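Local coordinates for protein leucyl-tRNA synthetase subunit alpha (Aquifex aeolicus, PDB 3O0A) that probably hydrolyses mischarged tRNA through this CP1 editing domain, part of a synthetase that joins leucine to its tRNA, at residues 9-14 with 112-117; 40-45 with 138-143; 51-56 with 120-125; 20-25 with 72-77. All blocks are in the same frame, centred on the assembly; numbering follows the deposited sequence.

Contact 1: residues 9-14 with 112-117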
loop_
_atom_site.group_PDB
_atom_site.type_symbol
_atom_site.label_atom_id
_atom_site.label_comp_id
_atom_site.label_asym_id
_atom_site.label_seq_id
_atom_site.Cartn_x
_atom_site.Cartn_y
_atom_site.Cartn_z
ATOM N N ARG A 9 -2.397 -7.424 -6.244
ATOM C CA ARG A 9 -3.609 -7.569 -5.440
ATOM C C ARG A 9 -3.261 -7.762 -3.966
ATOM O O ARG A 9 -3.047 -8.882 -3.506
ATOM C CB ARG A 9 -4.494 -8.718 -5.964
ATOM C CG ARG A 9 -4.830 -8.599 -7.450
ATOM C CD ARG A 9 -6.110 -9.327 -7.803
ATOM N NE ARG A 9 -7.280 -8.762 -7.112
ATOM C CZ ARG A 9 -8.302 -8.133 -7.697
ATOM N NH1 ARG A 9 -8.321 -7.931 -9.010
ATOM N NH2 ARG A 9 -9.317 -7.687 -6.958
ATOM N N PHE A 10 -3.153 -6.659 -3.233
ATOM C CA PHE A 10 -3.133 -6.745 -1.773
ATOM C C PHE A 10 -4.551 -7.092 -1.314
ATOM O O PHE A 10 -5.500 -6.928 -2.076
ATOM C CB PHE A 10 -2.644 -5.422 -1.169
ATOM C CG PHE A 10 -1.162 -5.217 -1.326
ATOM C CD1 PHE A 10 -0.608 -4.928 -2.578
ATOM C CD2 PHE A 10 -0.314 -5.351 -0.228
ATOM C CE1 PHE A 10 0.776 -4.760 -2.728
ATOM C CE2 PHE A 10 1.066 -5.181 -0.370
ATOM C CZ PHE A 10 1.608 -4.875 -1.630
ATOM N N TYR A 11 -4.694 -7.585 -0.087
ATOM C CA TYR A 11 -6.034 -7.855 0.426
ATOM C C TYR A 11 -6.093 -7.797 1.931
ATOM O O TYR A 11 -5.156 -8.188 2.619
ATOM C CB TYR A 11 -6.557 -9.215 -0.077
ATOM C CG TYR A 11 -5.622 -10.383 0.158
ATOM C CD1 TYR A 11 -4.663 -10.736 -0.799
ATOM C CD2 TYR A 11 -5.686 -11.138 1.337
ATOM C CE1 TYR A 11 -3.792 -11.812 -0.603
ATOM C CE2 TYR A 11 -4.801 -12.232 1.554
ATOM C CZ TYR A 11 -3.861 -12.552 0.576
ATOM O OH TYR A 11 -2.988 -13.610 0.755
ATOM N N VAL A 12 -7.215 -7.310 2.438
ATOM C CA VAL A 12 -7.485 -7.373 3.866
ATOM C C VAL A 12 -8.232 -8.670 4.130
ATOM O O VAL A 12 -9.328 -8.887 3.595
ATOM C CB VAL A 12 -8.311 -6.159 4.339
ATOM C CG1 VAL A 12 -8.655 -6.290 5.802
ATOM C CG2 VAL A 12 -7.556 -4.856 4.076
ATOM N N GLU A 13 -7.615 -9.539 4.932
ATOM C CA GLU A 13 -8.269 -10.771 5.364
ATOM C C GLU A 13 -9.315 -10.461 6.423
ATOM O O GLU A 13 -9.046 -9.713 7.371
ATOM C CB GLU A 13 -7.248 -11.739 5.943
ATOM C CG GLU A 13 -6.222 -12.219 4.937
ATOM C CD GLU A 13 -5.164 -13.074 5.594
ATOM O OE1 GLU A 13 -5.521 -13.833 6.520
ATOM O OE2 GLU A 13 -3.975 -12.952 5.229
ATOM N N ILE A 14 -10.503 -11.030 6.249
ATOM C CA ILE A 14 -11.597 -10.856 7.209
ATOM C C ILE A 14 -12.119 -12.230 7.621
ATOM O O ILE A 14 -12.851 -12.876 6.863
ATOM C CB ILE A 14 -12.745 -9.994 6.616
ATOM C CG1 ILE A 14 -12.261 -8.586 6.216
ATOM C CG2 ILE A 14 -13.937 -9.925 7.580
ATOM C CD1 ILE A 14 -11.832 -7.720 7.379
ATOM N N TYR A 112 -5.241 -4.022 8.364
ATOM C CA TYR A 112 -3.953 -4.457 7.836
ATOM C C TYR A 112 -4.159 -5.309 6.592
ATOM O O TYR A 112 -4.948 -6.270 6.591
ATOM C CB TYR A 112 -3.197 -5.240 8.903
ATOM C CG TYR A 112 -2.881 -4.396 10.110
ATOM C CD1 TYR A 112 -3.835 -4.178 11.108
ATOM C CD2 TYR A 112 -1.633 -3.790 10.243
ATOM C CE1 TYR A 112 -3.542 -3.375 12.218
ATOM C CE2 TYR A 112 -1.331 -3.012 11.346
ATOM C CZ TYR A 112 -2.284 -2.800 12.317
ATOM O OH TYR A 112 -1.969 -2.023 13.407
ATOM N N ALA A 113 -3.471 -4.932 5.530
ATOM C CA ALA A 113 -3.542 -5.671 4.280
ATOM C C ALA A 113 -2.451 -6.736 4.290
ATOM O O ALA A 113 -1.338 -6.501 4.759
ATOM C CB ALA A 113 -3.324 -4.723 3.117
ATOM N N THR A 114 -2.777 -7.904 3.755
ATOM C CA THR A 114 -1.785 -8.937 3.562
ATOM C C THR A 114 -1.043 -8.650 2.271
ATOM O O THR A 114 -1.649 -8.411 1.222
ATOM C CB THR A 114 -2.439 -10.321 3.518
ATOM O OG1 THR A 114 -3.161 -10.526 4.739
ATOM C CG2 THR A 114 -1.387 -11.413 3.342
ATOM N N ASN A 115 0.282 -8.654 2.380
ATOM C CA ASN A 115 1.165 -8.558 1.225
ATOM C C ASN A 115 1.228 -9.936 0.554
ATOM O O ASN A 115 1.654 -10.916 1.182
ATOM C CB ASN A 115 2.551 -8.113 1.714
ATOM C CG ASN A 115 3.536 -7.889 0.583
ATOM O OD1 ASN A 115 3.400 -8.455 -0.503
ATOM N ND2 ASN A 115 4.536 -7.050 0.836
ATOM N N PRO A 116 0.793 -10.031 -0.717
ATOM C CA PRO A 116 0.728 -11.335 -1.403
ATOM C C PRO A 116 2.118 -11.936 -1.653
ATOM O O PRO A 116 2.224 -13.134 -1.911
ATOM C CB PRO A 116 0.040 -10.992 -2.733
ATOM C CG PRO A 116 0.375 -9.567 -2.965
ATOM C CD PRO A 116 0.352 -8.933 -1.593
ATOM N N ALA A 117 3.165 -11.114 -1.576
ATOM C CA ALA A 117 4.529 -11.600 -1.846
ATOM C C ALA A 117 5.091 -12.408 -0.673
ATOM O O ALA A 117 5.782 -13.410 -0.872
ATOM C CB ALA A 117 5.452 -10.438 -2.175
HETATM O O HOH W 1 -5.005 -8.908 6.101
#
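Two backbone bonds of unequal strength make a single antiparallel, hydrogen-bonded pair of Tyr11 with Thr114. Thr114 N gives a short, nearly straight bond to Tyr11 O (2.7 Å, 164°), whereas the return bond from Tyr11 N to Thr114 O is weak at 3.4 Å. Thr114 OG1 donates to Glu13 OE2 at 2.6 Å, meeting the carboxylate from above its plane, 37° out of it. Lys121 forms a salt bridge with the same OE2. A water accepts from Glu13 N (2.9 Å) and donates to Tyr112 O (2.7 Å) and Thr114 OG1 (2.8 Å). The aromatic contacts are CH-pi. Pro116 CD stands 3.9 Å from the centroid of the Phe10 ring, 10° off its normal. Thr114 CB lies over a face of the Tyr11 ring, 3.6 Å from CE2; Tyr11 CG occupies the crowded position between N and carbonyl carbon. The Phe10 ring also runs alongside Asn115, whose OD1 accepts from Ala117 N in an Asx turn. Arg9 O is buried against Pro116 CG without a polar partner. With so brief a backbone pairing, side chains and water carry much of the join, and the nearby lysine probably favours a charged Glu13.

Contact 2: residues 40-45 with 138-143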
loop_
_atom_site.group_PDB
_atom_site.type_symbol
_atom_site.label_atom_id
_atom_site.label_comp_id
_atom_site.label_asym_id
_atom_site.label_seq_id
_atom_site.Cartn_x
_atom_site.Cartn_y
_atom_site.Cartn_z
ATOM N N ILE A 40 -7.394 -4.884 -2.283
ATOM C CA ILE A 40 -6.892 -3.542 -2.589
ATOM C C ILE A 40 -5.890 -3.691 -3.718
ATOM O O ILE A 40 -4.732 -4.044 -3.494
ATOM C CB ILE A 40 -6.217 -2.908 -1.354
ATOM C CG1 ILE A 40 -7.188 -2.897 -0.171
ATOM C CG2 ILE A 40 -5.720 -1.486 -1.644
ATOM C CD1 ILE A 40 -7.153 -4.139 0.675
ATOM N N ASP A 41 -6.341 -3.413 -4.930
ATOM C CA ASP A 41 -5.452 -3.521 -6.081
ATOM C C ASP A 41 -4.588 -2.269 -6.153
ATOM O O ASP A 41 -5.092 -1.140 -6.057
ATOM C CB ASP A 41 -6.239 -3.651 -7.380
ATOM C CG ASP A 41 -7.020 -4.952 -7.485
ATOM O OD1 ASP A 41 -6.703 -5.932 -6.771
ATOM O OD2 ASP A 41 -7.957 -4.979 -8.317
ATOM N N VAL A 42 -3.285 -2.468 -6.317
ATOM C CA VAL A 42 -2.373 -1.338 -6.441
ATOM C C VAL A 42 -1.670 -1.420 -7.790
ATOM O O VAL A 42 -1.363 -2.499 -8.265
ATOM C CB VAL A 42 -1.342 -1.227 -5.255
ATOM C CG1 VAL A 42 -2.041 -1.257 -3.889
ATOM C CG2 VAL A 42 -0.261 -2.300 -5.310
ATOM N N PHE A 43 -1.440 -0.275 -8.417
ATOM C CA PHE A 43 -0.527 -0.243 -9.546
ATOM C C PHE A 43 0.860 0.220 -9.110
ATOM O O PHE A 43 0.993 1.174 -8.361
ATOM C CB PHE A 43 -1.047 0.634 -10.682
ATOM C CG PHE A 43 -0.051 0.799 -11.794
ATOM C CD1 PHE A 43 0.152 -0.220 -12.724
ATOM C CD2 PHE A 43 0.724 1.951 -11.879
ATOM C CE1 PHE A 43 1.103 -0.075 -13.739
ATOM C CE2 PHE A 43 1.671 2.100 -12.887
ATOM C CZ PHE A 43 1.859 1.084 -13.811
ATOM N N THR A 44 1.895 -0.464 -9.584
ATOM C CA THR A 44 3.274 -0.055 -9.289
ATOM C C THR A 44 4.188 -0.215 -10.490
ATOM O O THR A 44 4.070 -1.184 -11.223
ATOM C CB THR A 44 3.883 -0.839 -8.075
ATOM O OG1 THR A 44 5.224 -0.385 -7.833
ATOM C CG2 THR A 44 3.889 -2.348 -8.311
ATOM N N THR A 45 5.106 0.732 -10.681
ATOM C CA THR A 45 6.165 0.571 -11.678
ATOM C C THR A 45 7.393 -0.073 -11.032
ATOM O O THR A 45 8.429 -0.239 -11.679
ATOM C CB THR A 45 6.564 1.917 -12.329
ATOM O OG1 THR A 45 7.055 2.812 -11.321
ATOM C CG2 THR A 45 5.357 2.543 -13.018
ATOM N N ALA A 138 -4.669 3.554 -5.260
ATOM C CA ALA A 138 -4.064 2.968 -4.063
ATOM C C ALA A 138 -2.661 2.516 -4.417
ATOM O O ALA A 138 -2.420 1.995 -5.516
ATOM C CB ALA A 138 -4.868 1.796 -3.564
ATOM N N ILE A 139 -1.730 2.736 -3.501
ATOM C CA ILE A 139 -0.341 2.367 -3.764
ATOM C C ILE A 139 0.209 1.489 -2.643
ATOM O O ILE A 139 -0.246 1.563 -1.490
ATOM C CB ILE A 139 0.565 3.625 -3.981
ATOM C CG1 ILE A 139 0.610 4.505 -2.724
ATOM C CG2 ILE A 139 0.088 4.433 -5.208
ATOM C CD1 ILE A 139 1.809 5.474 -2.679
ATOM N N MET A 140 1.180 0.651 -2.992
ATOM C CA MET A 140 2.024 0.050 -1.973
ATOM C C MET A 140 3.150 1.013 -1.644
ATOM O O MET A 140 3.705 1.689 -2.531
ATOM C CB MET A 140 2.567 -1.304 -2.411
ATOM C CG MET A 140 3.611 -1.235 -3.508
ATOM S SD MET A 140 4.041 -2.907 -4.005
ATOM C CE MET A 140 5.572 -2.544 -4.864
ATOM N N CYS A 141 3.471 1.105 -0.359
ATOM C CA CYS A 141 4.471 2.059 0.067
ATOM C C CYS A 141 5.736 1.375 0.560
ATOM O O CYS A 141 5.698 0.519 1.439
ATOM C CB CYS A 141 3.885 3.004 1.117
ATOM S SG CYS A 141 2.434 3.894 0.497
ATOM N N VAL A 142 6.853 1.781 -0.032
ATOM C CA VAL A 142 8.148 1.158 0.182
ATOM C C VAL A 142 9.098 2.305 0.564
ATOM O O VAL A 142 9.827 2.838 -0.284
ATOM C CB VAL A 142 8.629 0.411 -1.084
ATOM C CG1 VAL A 142 9.972 -0.311 -0.843
ATOM C CG2 VAL A 142 7.553 -0.588 -1.557
ATOM N N PRO A 143 9.075 2.706 1.847
ATOM C CA PRO A 143 9.872 3.865 2.258
ATOM C C PRO A 143 11.370 3.743 1.989
ATOM O O PRO A 143 12.030 4.762 1.794
ATOM C CB PRO A 143 9.630 3.978 3.768
ATOM C CG PRO A 143 8.539 3.067 4.092
ATOM C CD PRO A 143 8.301 2.121 2.958
HETATM O O HOH W 2 2.143 1.104 -5.709
HETATM O O HOH W 3 -2.061 2.647 -8.189
#
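The one aromatic ring, that of Phe43, leads away from 138-143, its CG anti to the backbone N (chi1 174°), and has no partner of that segment at face or edge. The peptide groups are joined through two waters. One accepts from Met140 N at 2.9 Å and donates to Phe43 O at 2.9 Å; the other accepts from Phe43 N at 3.0 Å and donates to Ala138 O at 2.8 Å. Both polar groups of Phe43 are thus joined to 138-143 through water, consistent with the 71° between the strand segments, too steep for regular pairing. Beside the bridges Val42 points at the other strand, and its CB comes within 3.4 Å of Ala138 O. Its CG2, in the crowded position between N and carbonyl carbon, touches Met140 CB at 4.2 Å. Met140 starts from the same crowded position (chi1 71°) and then runs extended, so that its terminal CE reaches Thr44 OG1 at 3.7 Å and also brushes CG2 of Thr44; the Thr44 hydroxyl oxygen accepts a hydrogen bond from Arg46 N. At the other end Ile40 CG2 packs on Ala138 CB at 3.9 Å. Strands 37-44 and 138-141 are each outermost in their own sheet, so the contact brings two sheet edges together, with Phe10 of strand 6-13 against Val42 and Met140, and helix 147-156 against Ile139 and Cys141.

Contact 3: residues 51-56 with 120-125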
loop_
_atom_site.group_PDB
_atom_site.type_symbol
_atom_site.label_atom_id
_atom_site.label_comp_id
_atom_site.label_asym_id
_atom_site.label_seq_id
_atom_site.Cartn_x
_atom_site.Cartn_y
_atom_site.Cartn_z
ATOM N N PHE A 51 8.380 -6.853 -1.792
ATOM C CA PHE A 51 8.683 -7.426 -0.478
ATOM C C PHE A 51 8.990 -6.335 0.546
ATOM O O PHE A 51 8.983 -6.591 1.751
ATOM C CB PHE A 51 9.833 -8.432 -0.558
ATOM C CG PHE A 51 9.456 -9.734 -1.219
ATOM C CD1 PHE A 51 9.443 -9.848 -2.607
ATOM C CD2 PHE A 51 9.129 -10.856 -0.445
ATOM C CE1 PHE A 51 9.098 -11.062 -3.235
ATOM C CE2 PHE A 51 8.792 -12.082 -1.054
ATOM C CZ PHE A 51 8.770 -12.184 -2.458
ATOM N N GLY A 52 9.249 -5.123 0.058
ATOM C CA GLY A 52 9.609 -3.996 0.918
ATOM C C GLY A 52 8.436 -3.114 1.281
ATOM O O GLY A 52 8.612 -2.089 1.936
ATOM N N ALA A 53 7.233 -3.519 0.870
ATOM C CA ALA A 53 6.034 -2.755 1.210
ATOM C C ALA A 53 5.763 -2.876 2.701
ATOM O O ALA A 53 5.593 -3.978 3.223
ATOM C CB ALA A 53 4.818 -3.214 0.371
ATOM N N THR A 54 5.772 -1.740 3.393
ATOM C CA THR A 54 5.534 -1.744 4.845
ATOM C C THR A 54 4.221 -1.070 5.234
ATOM O O THR A 54 3.852 -1.043 6.423
ATOM C CB THR A 54 6.705 -1.103 5.612
ATOM O OG1 THR A 54 6.846 0.265 5.219
ATOM C CG2 THR A 54 8.007 -1.847 5.327
ATOM N N PHE A 55 3.548 -0.489 4.236
ATOM C CA PHE A 55 2.189 0.025 4.393
ATOM C C PHE A 55 1.553 0.266 3.029
ATOM O O PHE A 55 2.241 0.217 1.997
ATOM C CB PHE A 55 2.140 1.289 5.299
ATOM C CG PHE A 55 2.960 2.460 4.814
ATOM C CD1 PHE A 55 4.348 2.490 4.978
ATOM C CD2 PHE A 55 2.328 3.581 4.282
ATOM C CE1 PHE A 55 5.094 3.598 4.565
ATOM C CE2 PHE A 55 3.065 4.693 3.866
ATOM C CZ PHE A 55 4.453 4.697 4.005
ATOM N N VAL A 56 0.233 0.456 3.039
ATOM C CA VAL A 56 -0.552 0.734 1.850
ATOM C C VAL A 56 -1.229 2.078 2.051
ATOM O O VAL A 56 -1.676 2.377 3.161
ATOM C CB VAL A 56 -1.604 -0.391 1.642
ATOM C CG1 VAL A 56 -2.614 -0.046 0.541
ATOM C CG2 VAL A 56 -0.895 -1.717 1.332
ATOM N N GLU A 120 3.031 -10.863 4.949
ATOM C CA GLU A 120 3.112 -9.908 6.054
ATOM C C GLU A 120 1.882 -9.026 6.059
ATOM O O GLU A 120 1.339 -8.707 5.002
ATOM C CB GLU A 120 4.377 -9.062 5.964
ATOM C CG GLU A 120 5.631 -9.874 6.226
ATOM C CD GLU A 120 6.915 -9.099 6.055
ATOM O OE1 GLU A 120 6.882 -7.880 5.765
ATOM O OE2 GLU A 120 7.975 -9.737 6.223
ATOM N N LYS A 121 1.426 -8.686 7.262
ATOM C CA LYS A 121 0.293 -7.784 7.432
ATOM C C LYS A 121 0.786 -6.360 7.675
ATOM O O LYS A 121 1.560 -6.096 8.611
ATOM C CB LYS A 121 -0.607 -8.287 8.561
ATOM C CG LYS A 121 -1.290 -9.606 8.209
ATOM C CD LYS A 121 -2.036 -10.188 9.390
ATOM C CE LYS A 121 -2.462 -11.635 9.116
ATOM N NZ LYS A 121 -3.433 -11.685 8.001
ATOM N N ILE A 122 0.367 -5.452 6.802
ATOM C CA ILE A 122 0.876 -4.085 6.786
ATOM C C ILE A 122 -0.290 -3.084 6.868
ATOM O O ILE A 122 -1.341 -3.322 6.275
ATOM C CB ILE A 122 1.806 -3.820 5.559
ATOM C CG1 ILE A 122 1.083 -4.060 4.232
ATOM C CG2 ILE A 122 3.077 -4.698 5.633
ATOM C CD1 ILE A 122 1.895 -3.603 3.019
ATOM N N PRO A 123 -0.122 -1.982 7.633
ATOM C CA PRO A 123 -1.246 -1.077 7.889
ATOM C C PRO A 123 -1.700 -0.287 6.662
ATOM O O PRO A 123 -0.876 0.110 5.829
ATOM C CB PRO A 123 -0.697 -0.135 8.968
ATOM C CG PRO A 123 0.773 -0.130 8.733
ATOM C CD PRO A 123 1.110 -1.521 8.305
ATOM N N VAL A 124 -3.012 -0.081 6.557
ATOM C CA VAL A 124 -3.593 0.693 5.473
ATOM C C VAL A 124 -3.947 2.093 5.960
ATOM O O VAL A 124 -4.689 2.245 6.931
ATOM C CB VAL A 124 -4.832 0.010 4.879
ATOM C CG1 VAL A 124 -5.302 0.759 3.617
ATOM C CG2 VAL A 124 -4.522 -1.443 4.543
ATOM N N TRP A 125 -3.399 3.082 5.257
ATOM C CA TRP A 125 -3.570 4.509 5.518
ATOM C C TRP A 125 -4.246 5.206 4.333
ATOM O O TRP A 125 -4.346 4.645 3.237
ATOM C CB TRP A 125 -2.185 5.129 5.734
ATOM C CG TRP A 125 -1.577 4.795 7.038
ATOM C CD1 TRP A 125 -1.133 3.567 7.467
ATOM C CD2 TRP A 125 -1.330 5.707 8.100
ATOM N NE1 TRP A 125 -0.632 3.668 8.748
ATOM C CE2 TRP A 125 -0.745 4.969 9.161
ATOM C CE3 TRP A 125 -1.557 7.077 8.270
ATOM C CZ2 TRP A 125 -0.376 5.564 10.366
ATOM C CZ3 TRP A 125 -1.200 7.669 9.479
ATOM C CH2 TRP A 125 -0.620 6.911 10.510
HETATM O O HOH W 4 6.157 -6.531 3.605
#
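A parallel pairing within the mixed four-stranded sheet joins strand 55-58 to strand 121-127, with Val56 opposite Val124. Val56 N donates to Pro123 O at 3.0 Å, in the carbonyl plane, and Trp125 N donates to Val56 O at 2.8 Å, almost straight (176°) and nearly along the C=O axis. Val56 therefore uses both its backbone groups on the residues flanking its partner. Side by side on one face, Val56 and Val124 point the same way, each with CG1 anti to its backbone N. Ile122 makes two of the apolar contacts: CG1 sits in the crowded position between N and carbonyl carbon (chi1 59°), and the extended end (chi2 171°) carries CD1 to within 3.8 Å of Val56 CG2 and 4.0 Å of Ala53 CB. Pro123 has no N-H to offer, and its CD instead rests against Thr54 O at 3.4 Å. Near Ala53, a water lies 2.6 Å from Ala53 O and 2.6 Å from Glu120 OE1, which also forms a salt bridge with Lys161. Phe10 of strand 6-13 packs on Ala53, Val56 and Ile122. Alternating bonds from one residue to the two neighbours of its partner are the signature of parallel sheet, here between the two central strands of the mixed sheet of the CP1 editing domain.

Contact 4: residues 20-25 with 72-77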
loop_
_atom_site.group_PDB
_atom_site.type_symbol
_atom_site.label_atom_id
_atom_site.label_comp_id
_atom_site.label_asym_id
_atom_site.label_seq_id
_atom_site.Cartn_x
_atom_site.Cartn_y
_atom_site.Cartn_z
ATOM N N PHE A 20 -18.769 -7.799 9.849
ATOM C CA PHE A 20 -18.391 -6.632 9.077
ATOM C C PHE A 20 -19.242 -6.352 7.841
ATOM O O PHE A 20 -18.991 -5.366 7.130
ATOM C CB PHE A 20 -16.915 -6.736 8.679
ATOM C CG PHE A 20 -16.016 -6.995 9.834
ATOM C CD1 PHE A 20 -15.492 -5.944 10.577
ATOM C CD2 PHE A 20 -15.705 -8.305 10.194
ATOM C CE1 PHE A 20 -14.656 -6.204 11.661
ATOM C CE2 PHE A 20 -14.876 -8.571 11.267
ATOM C CZ PHE A 20 -14.357 -7.509 11.999
ATOM N N LEU A 21 -20.266 -7.169 7.604
ATOM C CA LEU A 21 -21.074 -7.038 6.380
ATOM C C LEU A 21 -21.695 -5.655 6.186
ATOM O O LEU A 21 -21.822 -5.175 5.049
ATOM C CB LEU A 21 -22.189 -8.092 6.343
ATOM C CG LEU A 21 -21.792 -9.468 5.821
ATOM C CD1 LEU A 21 -22.955 -10.443 6.034
ATOM C CD2 LEU A 21 -21.396 -9.377 4.328
ATOM N N ASN A 22 -22.095 -5.000 7.275
ATOM C CA ASN A 22 -22.697 -3.683 7.095
ATOM C C ASN A 22 -21.692 -2.561 6.793
ATOM O O ASN A 22 -22.088 -1.426 6.532
ATOM C CB ASN A 22 -23.718 -3.341 8.214
ATOM C CG ASN A 22 -23.063 -2.923 9.527
ATOM O OD1 ASN A 22 -21.866 -2.692 9.596
ATOM N ND2 ASN A 22 -23.881 -2.770 10.559
ATOM N N CYS A 23 -20.401 -2.900 6.787
ATOM C CA CYS A 23 -19.347 -1.973 6.368
ATOM C C CYS A 23 -19.130 -1.966 4.866
ATOM O O CYS A 23 -18.458 -1.080 4.359
ATOM C CB CYS A 23 -18.019 -2.323 7.016
ATOM S SG CYS A 23 -18.014 -1.974 8.765
ATOM N N VAL A 24 -19.655 -2.978 4.173
ATOM C CA VAL A 24 -19.295 -3.194 2.765
ATOM C C VAL A 24 -20.512 -3.103 1.846
ATOM O O VAL A 24 -21.611 -3.538 2.217
ATOM C CB VAL A 24 -18.535 -4.533 2.524
ATOM C CG1 VAL A 24 -17.396 -4.731 3.560
ATOM C CG2 VAL A 24 -19.474 -5.707 2.583
ATOM N N PRO A 25 -20.324 -2.515 0.652
ATOM C CA PRO A 25 -21.431 -2.473 -0.303
ATOM C C PRO A 25 -21.676 -3.828 -0.934
ATOM O O PRO A 25 -20.788 -4.686 -0.940
ATOM C CB PRO A 25 -20.943 -1.496 -1.368
ATOM C CG PRO A 25 -19.455 -1.632 -1.346
ATOM C CD PRO A 25 -19.102 -1.887 0.112
ATOM N N GLY A 72 -12.056 -0.851 10.416
ATOM C CA GLY A 72 -11.029 -0.499 11.405
ATOM C C GLY A 72 -11.638 0.013 12.693
ATOM O O GLY A 72 -11.125 -0.257 13.789
ATOM N N GLU A 73 -12.747 0.730 12.588
ATOM C CA GLU A 73 -13.500 1.110 13.794
ATOM C C GLU A 73 -14.046 -0.130 14.503
ATOM O O GLU A 73 -13.954 -0.260 15.745
ATOM C CB GLU A 73 -14.644 2.068 13.431
ATOM C CG GLU A 73 -15.573 2.376 14.617
ATOM C CD GLU A 73 -16.769 3.183 14.204
ATOM O OE1 GLU A 73 -17.681 2.611 13.573
ATOM O OE2 GLU A 73 -16.818 4.393 14.533
ATOM N N ARG A 74 -14.601 -1.043 13.712
ATOM C CA ARG A 74 -15.230 -2.284 14.191
ATOM C C ARG A 74 -14.190 -3.149 14.928
ATOM O O ARG A 74 -14.505 -3.791 15.930
ATOM C CB ARG A 74 -15.855 -3.018 12.990
ATOM C CG ARG A 74 -16.777 -4.226 13.276
ATOM C CD ARG A 74 -18.187 -3.880 13.646
ATOM N NE ARG A 74 -18.781 -2.724 12.974
ATOM C CZ ARG A 74 -19.767 -2.789 12.080
ATOM N NH1 ARG A 74 -20.272 -3.967 11.722
ATOM N NH2 ARG A 74 -20.254 -1.673 11.548
ATOM N N LEU A 75 -12.941 -3.108 14.460
ATOM C CA LEU A 75 -11.801 -3.789 15.099
ATOM C C LEU A 75 -11.210 -3.057 16.318
ATOM O O LEU A 75 -10.375 -3.625 17.040
ATOM C CB LEU A 75 -10.683 -4.021 14.068
ATOM C CG LEU A 75 -10.968 -4.961 12.889
ATOM C CD1 LEU A 75 -9.830 -4.929 11.873
ATOM C CD2 LEU A 75 -11.220 -6.393 13.390
ATOM N N GLY A 76 -11.643 -1.815 16.533
ATOM C CA GLY A 76 -11.133 -0.948 17.605
ATOM C C GLY A 76 -9.793 -0.301 17.307
ATOM O O GLY A 76 -9.106 0.161 18.228
ATOM N N ASN A 77 -9.413 -0.276 16.026
ATOM C CA ASN A 77 -8.090 0.203 15.606
ATOM C C ASN A 77 -8.095 1.605 15.007
ATOM O O ASN A 77 -7.036 2.240 14.904
ATOM C CB ASN A 77 -7.484 -0.719 14.539
ATOM C CG ASN A 77 -7.202 -2.130 15.030
ATOM O OD1 ASN A 77 -7.062 -2.390 16.231
ATOM N ND2 ASN A 77 -7.069 -3.055 14.074
#
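Arg74, on the last turn of helix 64-74, reaches across to the loop 20-25. Its CB already touches the Phe20 ring, 3.7 Å from CE1, and CG comes closer still, 3.3 Å from the same atom. From there the chain bends at chi2 (81°) and chi3, swinging the guanidinium past the ring to Asn22; the planes are 12° apart, but CB and CG make the ring contact. At the tip NH2 donates to Asn22 OD1 at 2.7 Å, on a lone pair in the carbonyl plane, and NH1 to the same OD1 at 2.9 Å from above that plane. The amide stands at 89° to the guanidinium. Lys19 O also accepts from NH1. Over one guanidinium face sits Cys23 SG, 3.6 Å from NH2, so the positive charge lies beside the disulfide that ties Cys23 to Cys70 of the same helix. Leu75 CD2 touches Phe20 CZ at 3.6 Å. Asn77 N donates to Gly72 O at 2.8 Å and Gly76 N to Glu73 O at 2.9 Å, with Gly76 at positive phi. This is a Schellman-terminated helix end, its neighbouring loop held by a disulfide, an end-on two-nitrogen arginine grip and aromatic packing.

Contacts 1, 2 and 3 form the buried centre of the domain, while contact 4 lies about 19 Å from the chain centre (centre to centre) and is partly exposed. Contact 3 pairs strands inside one sheet; contacts 1 and 2 join that sheet to the three-stranded one, using neighbouring strands 6-13 and 37-44, in keeping with the barrel-like core of CP1 editing domains. Bonding loosens accordingly: two good backbone bonds in contact 3, one good and one weak in contact 1, water bridges in contact 2. Phe10 touches residues of contacts 2 and 3. Contact 4 relies on arginine, amide and disulfide, and meets contact 1 through Ile14 on Phe20 and Tyr112 beside Asn77.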